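Acyl-CoA thioesterase (Alicyclobacillus acidocaldarius subsp. acidocaldarius, PDB 3RQB) probably hydrolyses acyl-CoA thioesters to the free acid and coenzyme A, using two hotdog folds joined in one chain, though its activity remains uncharacterised. Local coordinates at residues H10-A15 against P176-D181; Q28-Y33 against M147-V152; Y33-G38 against A142-M147; G38-I43 against L185-D190. One frame throughout, in Å; residues are numbered along the deposited sequence. Where two conformers were deposited one is given.

Contact 1: H10-A15 against P176-D181; sequences HAFDDA and PPRPLD
Asp13 OD1 is gripped by two N-H groups of one side chain: Arg178 NH2 donates to it at 2.5 Å on its syn lone pair, and Arg178 NE adds a second, weak bond. Carboxylate and guanidinium meet tip to tip, their planes turned 57° apart, and the weak bond from Arg178 NE to Asp13 OD2 completes the salt bridge. The third guanidinium nitrogen faces the other way, Arg178 NH1 donating almost straight and in its own plane to Asp181 OD1 at 3.3 Å. In this double hotdog protein the network joins a short N-terminal helix, 11-15, to the loop that leads from strand 168-174 into helix 182-188. Asp181 is the N-cap of the latter, its OD1 also accepting the backbone N-H of Ala184. Arg178 reaches across extended from CG to NE, with CG anti to the backbone N. The ring of His10, the N-cap residue of helix 11-15, presents a face to the chain in a CH-pi contact, Arg178 CD lying 3.7 Å from the His10 ring centroid. Farther along, Phe12 CD1 sits over one guanidinium face, 3.4 Å from Arg178 CZ, while the rest of the Phe12 ring packs on helices 41-53 and 182-188.

Contact 2: Q28-Y33 against M147-V152; sequences QVKAEY and MQWYHV
An offset aromatic stack reinforced by one hydrogen bond joins the loop after strand 25-28 to the 3-10 turn that runs into strand 150-156. The Tyr33 ring and the five-membered ring of Trp149 have centroids 4.1 Å apart and planes inclined by 21°. Trp149 CD1 is poised over the middle of the tyrosine ring, 3.5 Å from Tyr33 CZ, and the phenol oxygen slides on as far as Trp149 CB. Gln148 CG lies over the other face of the indole. The N-H helps to set the rotation of the indole: Trp149 NE1 donates to Glu32 O at 3.0 Å. The carbonyl lies near the indole plane, yet the donor stands well above the carbonyl plane, and the C=O...N angle is 111°. Glu32 CB lies beside that edge of the indole, 3.9 Å from Trp149 CZ2. Tyr150 crosses Tyr33 at about a right angle and brings its hydroxyl to the edge of that ring, with Tyr150 OH 4.0 Å from Tyr33 CE1. An alanine at Tyr33 would remove the ring stacked on Trp149 and would probably leave the indole less firmly set on that side. Around the pair, helix 11-15 touches both stacked residues through Phe12 and Ala11, Tyr150 rests on helix 182-188, and strand 150-156 pairs with strand 168-174.

Contact 3: Y33-G38 against A142-M147; sequences YYNMVG and APLPWM
Asn35 OD1 accepts the indole N-H of Trp146, the one clear hydrogen bond between segments 33-38 and 142-147. The oxygen lies nearly in the indole plane, whereas NE1 stands 36° out of the plane of the amide carbonyl, the amide and the ring being turned 49° apart. Asn35 and Trp146 run side by side in the same direction, and Leu144 crosses Asn35 obliquely so that its two methyl groups flank Asn35 OD1 and Asn35 O. Selenomethionine Met36 adds an apolar flank, its CG 4.1 Å from Leu144 CD2. Next to Leu144, the Pro145 ring lies against a backbone carbonyl, with Pro145 CB 3.3 Å from Tyr34 O. Trp146 holds its indole between the backbone N and the carbonyl carbon (chi1 69°), turned toward Asn35; Trp146 CB, set by the backbone, lies 3.7 Å from Tyr33 CD1. Behind this first shell the loop 33-38 braces itself: Gly38 N donates to Tyr34 OH at 2.7 Å, and Asn35 N donates to Gly38 O. Stacking on Phe40 also positions the indole. In this double hotdog fold, the loop before helix 41-53 of the N-terminal domain is thus tied to that before strand 150-156 of the C-terminal one.

Contact 4: G38-I43 against L185-D190; sequences GPFGGI and LAALCD
Two helices of the double hotdog fold meet here deep in the chain, the N-terminal end of helix 41-53 against helix 182-188 and the turn beyond it. Along 185-190, Ala186 serves the turn itself, its carbonyl accepting Cys189 N. Ala187 makes the closest backbone approach, its CA 3.7 Å from Gly42 CA, a distance made possible by the missing side chain of Gly42. The Ala187 methyl group meets the backbone of Gly42, Ala187 CB lying 3.3 Å from Gly42 O. Ala187 O accepts Asp190 N and also comes near the edge of the Phe40 ring at CZ. Asp190, its CG anti to the backbone N (chi1 -164°), slides past Phe40 in the opposite direction with the carboxylate plane nearly parallel to the ring. Asp190 OD2 is 3.3 Å from Gly41 N and 3.4 Å from Gly42 N, at a helix start whose dipole would tend to stabilise its negative charge. An alanine at Phe40 would strip away the ring beside Asp190 and the stack on Trp146, and would probably loosen the setting of that carboxylate. Under its ring Phe40 also carries its own helix start, Gly42 N standing 3.5 Å from the ring plane, over its centre.

How the contacts relate
From the N terminus, helix 11-15 takes part in contact 1, which closes the widest loop by meeting the loop before helix 182-188. Contact 2 lies inside it, joining 28-33 to the start of strand 150-156, and contact 3 nests in turn within contact 2; the two share Tyr33 and Met147, their centres about 7 Å apart. Contact 4 starts inside all three loops but ends beyond them, at 185-190, so it crosses each. Phe12 of contact 1 touches Tyr33, which belongs to contacts 2 and 3, and Ile43 of contact 4; Tyr33 O probably accepts Phe40 N. Together they tie helix 11-15, the loop 28-38 and the start of helix 41-53 to the C-terminal hotdog half.

Contact 1: H10-A15 against P176-D181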
loop_
_atom_site.group_PDB
_atom_site.type_symbol
_atom_site.label_atom_id
_atom_site.label_comp_id
_atom_site.label_asym_id
_atom_site.label_seq_id
_atom_site.Cartn_x
_atom_site.Cartn_y
_atom_site.Cartn_z
ATOM N N HIS B 10 8.903 0.352 28.568
ATOM C CA HIS B 10 8.770 1.467 27.643
ATOM C C HIS B 10 7.313 1.544 27.211
ATOM O O HIS B 10 6.672 0.516 26.977
ATOM C CB HIS B 10 9.662 1.275 26.417
ATOM C CG HIS B 10 9.665 2.446 25.487
ATOM N ND1 HIS B 10 10.749 3.288 25.349
ATOM C CD2 HIS B 10 8.711 2.926 24.653
ATOM C CE1 HIS B 10 10.465 4.232 24.468
ATOM N NE2 HIS B 10 9.234 4.034 24.030
ATOM N N ALA B 11 6.796 2.761 27.101
ATOM C CA ALA B 11 5.392 2.971 26.764
ATOM C C ALA B 11 4.980 2.148 25.560
ATOM O O ALA B 11 3.972 1.448 25.591
ATOM C CB ALA B 11 5.141 4.437 26.484
ATOM N N PHE B 12 5.773 2.239 24.501
ATOM C CA PHE B 12 5.519 1.493 23.281
ATOM C C PHE B 12 5.313 0.005 23.559
ATOM O O PHE B 12 4.308 -0.580 23.145
ATOM C CB PHE B 12 6.686 1.672 22.313
ATOM C CG PHE B 12 6.515 0.933 21.022
ATOM C CD1 PHE B 12 6.824 -0.415 20.931
ATOM C CD2 PHE B 12 6.037 1.580 19.897
ATOM C CE1 PHE B 12 6.663 -1.098 19.741
ATOM C CE2 PHE B 12 5.874 0.900 18.700
ATOM C CZ PHE B 12 6.187 -0.440 18.621
ATOM N N ASP B 13 6.267 -0.608 24.250
ATOM C CA ASP B 13 6.149 -2.020 24.587
ATOM C C ASP B 13 4.935 -2.240 25.483
ATOM O O ASP B 13 4.372 -3.338 25.557
ATOM C CB ASP B 13 7.428 -2.505 25.269
ATOM C CG ASP B 13 8.635 -2.363 24.379
ATOM O OD1 ASP B 13 8.492 -2.619 23.169
ATOM O OD2 ASP B 13 9.718 -1.991 24.874
ATOM N N ASP B 14 4.535 -1.175 26.164
ATOM C CA ASP B 14 3.393 -1.227 27.050
ATOM C C ASP B 14 2.099 -1.236 26.239
ATOM O O ASP B 14 1.200 -2.022 26.500
ATOM C CB ASP B 14 3.431 -0.043 28.013
ATOM C CG ASP B 14 2.808 -0.362 29.354
ATOM O OD1 ASP B 14 1.710 0.169 29.635
ATOM O OD2 ASP B 14 3.413 -1.148 30.119
ATOM N N ALA B 15 2.013 -0.372 25.237
ATOM C CA ALA B 15 0.823 -0.299 24.390
ATOM C C ALA B 15 0.645 -1.548 23.543
ATOM O O ALA B 15 -0.475 -2.017 23.328
ATOM C CB ALA B 15 0.896 0.913 23.491
ATOM N N PRO B 176 10.741 8.276 25.198
ATOM C CA PRO B 176 12.189 8.290 25.392
ATOM C C PRO B 176 12.819 7.238 24.506
ATOM O O PRO B 176 12.127 6.315 24.064
ATOM C CB PRO B 176 12.349 7.885 26.861
ATOM C CG PRO B 176 11.089 7.215 27.212
ATOM C CD PRO B 176 10.037 7.937 26.440
ATOM N N PRO B 177 14.130 7.362 24.271
ATOM C CA PRO B 177 14.857 6.601 23.246
ATOM C C PRO B 177 14.586 5.121 23.372
ATOM O O PRO B 177 14.580 4.583 24.483
ATOM C CB PRO B 177 16.325 6.896 23.566
ATOM C CG PRO B 177 16.326 7.326 25.014
ATOM C CD PRO B 177 15.038 8.054 25.203
ATOM N N ARG B 178 14.326 4.470 22.249
ATOM C CA ARG B 178 14.123 3.029 22.281
ATOM C C ARG B 178 14.745 2.389 21.058
ATOM O O ARG B 178 14.636 2.923 19.953
ATOM C CB ARG B 178 12.624 2.715 22.342
ATOM C CG ARG B 178 12.246 1.275 22.036
ATOM C CD ARG B 178 10.725 1.120 21.999
ATOM N NE ARG B 178 10.274 -0.276 21.997
ATOM C CZ ARG B 178 10.180 -1.028 20.902
ATOM N NH1 ARG B 178 10.521 -0.525 19.717
ATOM N NH2 ARG B 178 9.754 -2.283 20.988
ATOM N N PRO B 179 15.364 1.215 21.246
ATOM C CA PRO B 179 16.006 0.498 20.146
ATOM C C PRO B 179 14.997 0.225 19.060
ATOM O O PRO B 179 13.813 0.033 19.340
ATOM C CB PRO B 179 16.454 -0.803 20.798
ATOM C CG PRO B 179 16.712 -0.409 22.216
ATOM C CD PRO B 179 15.628 0.571 22.541
ATOM N N LEU B 180 15.466 0.223 17.821
ATOM C CA LEU B 180 14.558 0.121 16.698
ATOM C C LEU B 180 14.273 -1.322 16.347
ATOM O O LEU B 180 15.181 -2.149 16.333
ATOM C CB LEU B 180 15.126 0.839 15.480
ATOM C CG LEU B 180 14.108 0.952 14.349
ATOM C CD1 LEU B 180 12.825 1.616 14.846
ATOM C CD2 LEU B 180 14.699 1.721 13.189
ATOM N N ASP B 181 13.002 -1.612 16.080
ATOM C CA ASP B 181 12.586 -2.900 15.534
ATOM C C ASP B 181 11.463 -2.668 14.531
ATOM O O ASP B 181 11.126 -1.533 14.231
ATOM C CB ASP B 181 12.158 -3.866 16.645
ATOM C CG ASP B 181 10.784 -3.553 17.210
ATOM O OD1 ASP B 181 10.304 -2.414 17.047
ATOM O OD2 ASP B 181 10.185 -4.458 17.828
#

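Contact 2: Q28-Y33 against M147-V152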
loop_
_atom_site.group_PDB
_atom_site.type_symbol
_atom_site.label_atom_id
_atom_site.label_comp_id
_atom_site.label_asym_id
_atom_site.label_seq_id
_atom_site.Cartn_x
_atom_site.Cartn_y
_atom_site.Cartn_z
ATOM N N GLN B 28 -4.984 -3.982 25.220
ATOM C CA GLN B 28 -5.788 -2.854 25.622
ATOM C C GLN B 28 -5.363 -1.715 24.750
ATOM O O GLN B 28 -4.171 -1.580 24.455
ATOM C CB GLN B 28 -5.518 -2.497 27.073
ATOM C CG GLN B 28 -6.462 -3.154 28.040
ATOM C CD GLN B 28 -6.082 -2.895 29.484
ATOM O OE1 GLN B 28 -4.960 -3.181 29.895
ATOM N NE2 GLN B 28 -7.017 -2.351 30.263
ATOM N N VAL B 29 -6.332 -0.922 24.306
ATOM C CA VAL B 29 -6.001 0.339 23.674
ATOM C C VAL B 29 -5.580 1.268 24.803
ATOM O O VAL B 29 -6.332 1.485 25.760
ATOM C CB VAL B 29 -7.196 0.947 22.916
ATOM C CG1 VAL B 29 -6.875 2.368 22.463
ATOM C CG2 VAL B 29 -7.569 0.082 21.736
ATOM N N LYS B 30 -4.366 1.796 24.697
ATOM C CA LYS B 30 -3.846 2.704 25.704
ATOM C C LYS B 30 -4.431 4.090 25.460
ATOM O O LYS B 30 -4.518 4.540 24.323
ATOM C CB LYS B 30 -2.321 2.759 25.629
ATOM C CG LYS B 30 -1.585 2.104 26.785
ATOM C CD LYS B 30 -0.087 2.388 26.659
ATOM C CE LYS B 30 0.569 2.654 28.009
ATOM N NZ LYS B 30 1.626 3.704 27.916
ATOM N N ALA B 31 -4.841 4.771 26.520
ATOM C CA ALA B 31 -5.397 6.105 26.365
ATOM C C ALA B 31 -4.290 7.128 26.130
ATOM O O ALA B 31 -4.543 8.222 25.612
ATOM C CB ALA B 31 -6.215 6.471 27.572
ATOM N N GLU B 32 -3.065 6.766 26.514
ATOM C CA GLU B 32 -1.912 7.656 26.363
ATOM C C GLU B 32 -1.463 7.794 24.896
ATOM O O GLU B 32 -0.761 8.741 24.536
ATOM C CB GLU B 32 -0.747 7.212 27.265
ATOM C CG GLU B 32 -1.057 7.190 28.779
ATOM C CD GLU B 32 -1.737 5.901 29.248
ATOM O OE1 GLU B 32 -2.139 5.818 30.435
ATOM O OE2 GLU B 32 -1.864 4.965 28.432
ATOM N N TYR B 33 -1.868 6.843 24.059
ATOM C CA TYR B 33 -1.624 6.918 22.615
ATOM C C TYR B 33 -2.781 7.512 21.816
ATOM O O TYR B 33 -2.785 7.476 20.584
ATOM C CB TYR B 33 -1.178 5.576 22.036
ATOM C CG TYR B 33 0.324 5.374 22.079
ATOM C CD1 TYR B 33 1.131 5.764 21.014
ATOM C CD2 TYR B 33 0.937 4.795 23.191
ATOM C CE1 TYR B 33 2.507 5.577 21.049
ATOM C CE2 TYR B 33 2.312 4.601 23.239
ATOM C CZ TYR B 33 3.092 4.993 22.167
ATOM O OH TYR B 33 4.458 4.797 22.210
HETATM N N MSE B 147 1.905 12.196 20.705
HETATM C CA MSE B 147 3.036 13.013 20.261
HETATM C C MSE B 147 4.139 13.046 21.318
HETATM O O MSE B 147 5.301 13.342 21.021
HETATM C CB MSE B 147 2.602 14.459 19.966
HETATM C CG MSE B 147 1.742 14.673 18.723
HETATM SE SE MSE B 147 1.449 16.583 18.348
HETATM C CE MSE B 147 3.237 17.048 17.697
ATOM N N GLN B 148 3.764 12.754 22.557
ATOM C CA GLN B 148 4.687 12.860 23.673
ATOM C C GLN B 148 5.656 11.697 23.657
ATOM O O GLN B 148 6.678 11.702 24.348
ATOM C CB GLN B 148 3.923 12.868 24.981
ATOM C CG GLN B 148 3.425 11.523 25.416
ATOM C CD GLN B 148 2.799 11.606 26.786
ATOM O OE1 GLN B 148 3.140 12.485 27.579
ATOM N NE2 GLN B 148 1.867 10.706 27.070
ATOM N N TRP B 149 5.312 10.706 22.849
ATOM C CA TRP B 149 6.056 9.458 22.751
ATOM C C TRP B 149 7.084 9.493 21.630
ATOM O O TRP B 149 7.700 8.471 21.306
ATOM C CB TRP B 149 5.093 8.287 22.545
ATOM C CG TRP B 149 4.093 8.172 23.641
ATOM C CD1 TRP B 149 2.727 8.170 23.523
ATOM C CD2 TRP B 149 4.378 8.076 25.032
ATOM N NE1 TRP B 149 2.147 8.060 24.766
ATOM C CE2 TRP B 149 3.139 8.001 25.708
ATOM C CE3 TRP B 149 5.562 8.038 25.775
ATOM C CZ2 TRP B 149 3.054 7.888 27.095
ATOM C CZ3 TRP B 149 5.477 7.928 27.147
ATOM C CH2 TRP B 149 4.230 7.856 27.796
ATOM N N TYR B 150 7.227 10.653 21.000
ATOM C CA TYR B 150 8.184 10.790 19.912
ATOM C C TYR B 150 8.990 12.060 20.034
ATOM O O TYR B 150 8.494 13.088 20.508
ATOM C CB TYR B 150 7.489 10.699 18.548
ATOM C CG TYR B 150 6.834 9.357 18.362
ATOM C CD1 TYR B 150 7.547 8.280 17.844
ATOM C CD2 TYR B 150 5.521 9.148 18.760
ATOM C CE1 TYR B 150 6.957 7.037 17.701
ATOM C CE2 TYR B 150 4.919 7.913 18.622
ATOM C CZ TYR B 150 5.638 6.855 18.093
ATOM O OH TYR B 150 5.030 5.622 17.962
ATOM N N HIS B 151 10.248 11.966 19.621
ATOM C CA HIS B 151 11.098 13.136 19.536
ATOM C C HIS B 151 11.251 13.511 18.069
ATOM O O HIS B 151 11.961 12.853 17.309
ATOM C CB HIS B 151 12.466 12.858 20.165
ATOM C CG HIS B 151 13.354 14.063 20.234
ATOM N ND1 HIS B 151 14.089 14.511 19.156
ATOM C CD2 HIS B 151 13.620 14.916 21.254
ATOM C CE1 HIS B 151 14.767 15.589 19.511
ATOM N NE2 HIS B 151 14.503 15.854 20.778
ATOM N N VAL B 152 10.614 14.605 17.688
ATOM C CA VAL B 152 10.651 15.051 16.307
ATOM C C VAL B 152 11.367 16.388 16.179
ATOM O O VAL B 152 11.015 17.372 16.841
ATOM C CB VAL B 152 9.232 15.206 15.733
ATOM C CG1 VAL B 152 9.295 15.610 14.268
ATOM C CG2 VAL B 152 8.442 13.921 15.922
#

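Contact 3: Y33-G38 against A142-M147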
loop_
_atom_site.group_PDB
_atom_site.type_symbol
_atom_site.label_atom_id
_atom_site.label_comp_id
_atom_site.label_asym_id
_atom_site.label_seq_id
_atom_site.Cartn_x
_atom_site.Cartn_y
_atom_site.Cartn_z
ATOM N N TYR B 33 -1.868 6.843 24.059
ATOM C CA TYR B 33 -1.624 6.918 22.615
ATOM C C TYR B 33 -2.781 7.512 21.816
ATOM O O TYR B 33 -2.785 7.476 20.584
ATOM C CB TYR B 33 -1.178 5.576 22.036
ATOM C CG TYR B 33 0.324 5.374 22.079
ATOM C CD1 TYR B 33 1.131 5.764 21.014
ATOM C CD2 TYR B 33 0.937 4.795 23.191
ATOM C CE1 TYR B 33 2.507 5.577 21.049
ATOM C CE2 TYR B 33 2.312 4.601 23.239
ATOM C CZ TYR B 33 3.092 4.993 22.167
ATOM O OH TYR B 33 4.458 4.797 22.210
ATOM N N TYR B 34 -3.788 8.009 22.517
ATOM C CA TYR B 34 -4.949 8.560 21.842
ATOM C C TYR B 34 -4.548 9.671 20.880
ATOM O O TYR B 34 -3.569 10.378 21.124
ATOM C CB TYR B 34 -5.954 9.108 22.844
ATOM C CG TYR B 34 -7.310 9.288 22.217
ATOM C CD1 TYR B 34 -8.115 8.187 21.951
ATOM C CD2 TYR B 34 -7.780 10.550 21.867
ATOM C CE1 TYR B 34 -9.349 8.327 21.368
ATOM C CE2 TYR B 34 -9.023 10.704 21.279
ATOM C CZ TYR B 34 -9.801 9.584 21.036
ATOM O OH TYR B 34 -11.040 9.702 20.457
ATOM N N ASN B 35 -5.297 9.808 19.786
ATOM C CA ASN B 35 -5.031 10.875 18.871
ATOM C C ASN B 35 -6.225 11.812 18.752
ATOM O O ASN B 35 -6.272 12.835 19.427
ATOM C CB ASN B 35 -4.715 10.259 17.499
ATOM C CG ASN B 35 -4.213 11.275 16.506
ATOM O OD1 ASN B 35 -3.232 11.977 16.757
ATOM N ND2 ASN B 35 -4.861 11.341 15.358
HETATM N N MSE B 36 -7.218 11.431 17.958
HETATM C CA MSE B 36 -8.522 12.080 17.976
HETATM C C MSE B 36 -9.448 10.999 17.522
HETATM O O MSE B 36 -9.047 10.176 16.704
HETATM C CB MSE B 36 -8.611 13.229 16.978
HETATM C CG MSE B 36 -7.354 14.040 16.829
HETATM SE SE MSE B 36 -7.688 15.857 16.219
HETATM C CE MSE B 36 -5.867 16.291 15.652
ATOM N N VAL B 37 -10.675 10.984 18.020
ATOM C CA VAL B 37 -11.648 10.032 17.501
ATOM C C VAL B 37 -11.025 8.635 17.351
ATOM O O VAL B 37 -11.150 7.987 16.312
ATOM C CB VAL B 37 -12.252 10.520 16.165
ATOM C CG1 VAL B 37 -12.588 12.002 16.254
ATOM C CG2 VAL B 37 -11.293 10.289 15.023
ATOM N N GLY B 38 -10.361 8.168 18.400
ATOM C CA GLY B 38 -9.624 6.924 18.314
ATOM C C GLY B 38 -8.115 7.073 18.341
ATOM O O GLY B 38 -7.582 8.174 18.230
ATOM N N ALA B 142 -0.650 22.734 20.817
ATOM C CA ALA B 142 -1.599 21.810 21.426
ATOM C C ALA B 142 -1.133 20.403 21.137
ATOM O O ALA B 142 -1.360 19.875 20.044
ATOM C CB ALA B 142 -2.986 22.015 20.850
ATOM N N PRO B 143 -0.545 19.762 22.149
ATOM C CA PRO B 143 0.060 18.449 21.927
ATOM C C PRO B 143 -1.000 17.365 21.794
ATOM O O PRO B 143 -2.045 17.443 22.440
ATOM C CB PRO B 143 0.900 18.238 23.193
ATOM C CG PRO B 143 1.139 19.635 23.732
ATOM C CD PRO B 143 -0.135 20.355 23.434
ATOM N N LEU B 144 -0.734 16.377 20.948
ATOM C CA LEU B 144 -1.542 15.167 20.916
ATOM C C LEU B 144 -0.957 14.194 21.921
ATOM O O LEU B 144 0.256 14.155 22.125
ATOM C CB LEU B 144 -1.556 14.555 19.519
ATOM C CG LEU B 144 -2.623 15.145 18.600
ATOM C CD1 LEU B 144 -2.358 14.790 17.140
ATOM C CD2 LEU B 144 -4.002 14.674 19.054
ATOM N N PRO B 145 -1.819 13.413 22.573
ATOM C CA PRO B 145 -1.331 12.530 23.639
ATOM C C PRO B 145 -0.145 11.674 23.188
ATOM O O PRO B 145 0.860 11.615 23.893
ATOM C CB PRO B 145 -2.546 11.653 23.935
ATOM C CG PRO B 145 -3.727 12.560 23.613
ATOM C CD PRO B 145 -3.289 13.400 22.447
ATOM N N TRP B 146 -0.245 11.071 22.007
ATOM C CA TRP B 146 0.796 10.178 21.512
ATOM C C TRP B 146 2.052 10.914 21.038
ATOM O O TRP B 146 3.130 10.325 20.982
ATOM C CB TRP B 146 0.256 9.315 20.376
ATOM C CG TRP B 146 -0.035 10.100 19.150
ATOM C CD1 TRP B 146 -1.244 10.613 18.771
ATOM C CD2 TRP B 146 0.900 10.482 18.135
ATOM N NE1 TRP B 146 -1.119 11.286 17.581
ATOM C CE2 TRP B 146 0.187 11.221 17.166
ATOM C CE3 TRP B 146 2.272 10.270 17.946
ATOM C CZ2 TRP B 146 0.799 11.751 16.021
ATOM C CZ3 TRP B 146 2.881 10.797 16.807
ATOM C CH2 TRP B 146 2.144 11.530 15.862
HETATM N N MSE B 147 1.905 12.196 20.705
HETATM C CA MSE B 147 3.036 13.013 20.261
HETATM C C MSE B 147 4.139 13.046 21.318
HETATM O O MSE B 147 5.301 13.342 21.021
HETATM C CB MSE B 147 2.602 14.459 19.966
HETATM C CG MSE B 147 1.742 14.673 18.723
HETATM SE SE MSE B 147 1.449 16.583 18.348
HETATM C CE MSE B 147 3.237 17.048 17.697
#

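Contact 4: G38-I43 against L185-D190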
loop_
_atom_site.group_PDB
_atom_site.type_symbol
_atom_site.label_atom_id
_atom_site.label_comp_id
_atom_site.label_asym_id
_atom_site.label_seq_id
_atom_site.Cartn_x
_atom_site.Cartn_y
_atom_site.Cartn_z
ATOM N N GLY B 38 -10.361 8.168 18.400
ATOM C CA GLY B 38 -9.624 6.924 18.314
ATOM C C GLY B 38 -8.115 7.073 18.341
ATOM O O GLY B 38 -7.582 8.174 18.230
ATOM N N PRO B 39 -7.421 5.943 18.510
ATOM C CA PRO B 39 -5.996 5.832 18.829
ATOM C C PRO B 39 -5.090 6.185 17.661
ATOM O O PRO B 39 -5.506 6.132 16.502
ATOM C CB PRO B 39 -5.828 4.346 19.159
ATOM C CG PRO B 39 -7.234 3.778 19.225
ATOM C CD PRO B 39 -8.038 4.623 18.330
ATOM N N PHE B 40 -3.853 6.539 17.988
ATOM C CA PHE B 40 -2.839 6.842 16.995
ATOM C C PHE B 40 -2.667 5.650 16.064
ATOM O O PHE B 40 -2.446 4.522 16.514
ATOM C CB PHE B 40 -1.523 7.180 17.695
ATOM C CG PHE B 40 -0.346 7.247 16.775
ATOM C CD1 PHE B 40 -0.357 8.085 15.674
ATOM C CD2 PHE B 40 0.783 6.485 17.021
ATOM C CE1 PHE B 40 0.735 8.153 14.828
ATOM C CE2 PHE B 40 1.878 6.546 16.181
ATOM C CZ PHE B 40 1.857 7.383 15.085
ATOM N N GLY B 41 -2.768 5.903 14.767
ATOM C CA GLY B 41 -2.770 4.832 13.793
ATOM C C GLY B 41 -1.532 3.970 13.839
ATOM O O GLY B 41 -1.601 2.761 13.638
ATOM N N GLY B 42 -0.391 4.595 14.097
ATOM C CA GLY B 42 0.880 3.900 14.041
ATOM C C GLY B 42 0.993 2.885 15.154
ATOM O O GLY B 42 1.659 1.854 15.014
ATOM N N ILE B 43 0.344 3.174 16.276
ATOM C CA ILE B 43 0.402 2.253 17.393
ATOM C C ILE B 43 -0.513 1.074 17.146
ATOM O O ILE B 43 -0.193 -0.065 17.500
ATOM C CB ILE B 43 0.013 2.913 18.705
ATOM C CG1 ILE B 43 0.820 2.272 19.824
ATOM C CG2 ILE B 43 -1.488 2.780 18.948
ATOM C CD1 ILE B 43 2.245 1.965 19.405
ATOM N N LEU B 185 9.029 0.796 13.858
ATOM C CA LEU B 185 9.294 1.401 12.572
ATOM C C LEU B 185 7.994 1.673 11.819
ATOM O O LEU B 185 7.791 2.767 11.309
ATOM C CB LEU B 185 10.214 0.484 11.777
ATOM C CG LEU B 185 10.571 0.987 10.383
ATOM C CD1 LEU B 185 10.925 2.471 10.414
ATOM C CD2 LEU B 185 11.704 0.161 9.791
ATOM N N ALA B 186 7.112 0.684 11.761
ATOM C CA ALA B 186 5.774 0.898 11.227
ATOM C C ALA B 186 5.140 2.136 11.878
ATOM O O ALA B 186 4.599 3.021 11.196
ATOM C CB ALA B 186 4.904 -0.335 11.486
ATOM N N ALA B 187 5.212 2.205 13.202
ATOM C CA ALA B 187 4.549 3.294 13.909
ATOM C C ALA B 187 5.120 4.633 13.476
ATOM O O ALA B 187 4.380 5.597 13.303
ATOM C CB ALA B 187 4.637 3.115 15.420
ATOM N N LEU B 188 6.431 4.683 13.273
ATOM C CA LEU B 188 7.077 5.942 12.933
ATOM C C LEU B 188 6.602 6.500 11.611
ATOM O O LEU B 188 6.871 7.651 11.303
ATOM C CB LEU B 188 8.594 5.800 12.932
ATOM C CG LEU B 188 9.173 5.898 14.345
ATOM C CD1 LEU B 188 10.589 5.367 14.383
ATOM C CD2 LEU B 188 9.128 7.330 14.856
ATOM N N CYS B 189 5.896 5.681 10.836
ATOM C CA CYS B 189 5.400 6.101 9.525
ATOM C C CYS B 189 4.062 6.816 9.592
ATOM O O CYS B 189 3.625 7.411 8.606
ATOM C CB CYS B 189 5.282 4.914 8.582
ATOM S SG CYS B 189 6.798 3.943 8.423
ATOM N N ASP B 190 3.384 6.707 10.728
ATOM C CA ASP B 190 2.215 7.537 10.978
ATOM C C ASP B 190 2.548 8.783 11.795
ATOM O O ASP B 190 1.647 9.508 12.216
ATOM C CB ASP B 190 1.042 6.765 11.586
ATOM C CG ASP B 190 -0.262 7.545 11.484
ATOM O OD1 ASP B 190 -0.406 8.280 10.484
ATOM O OD2 ASP B 190 -1.128 7.451 12.389
#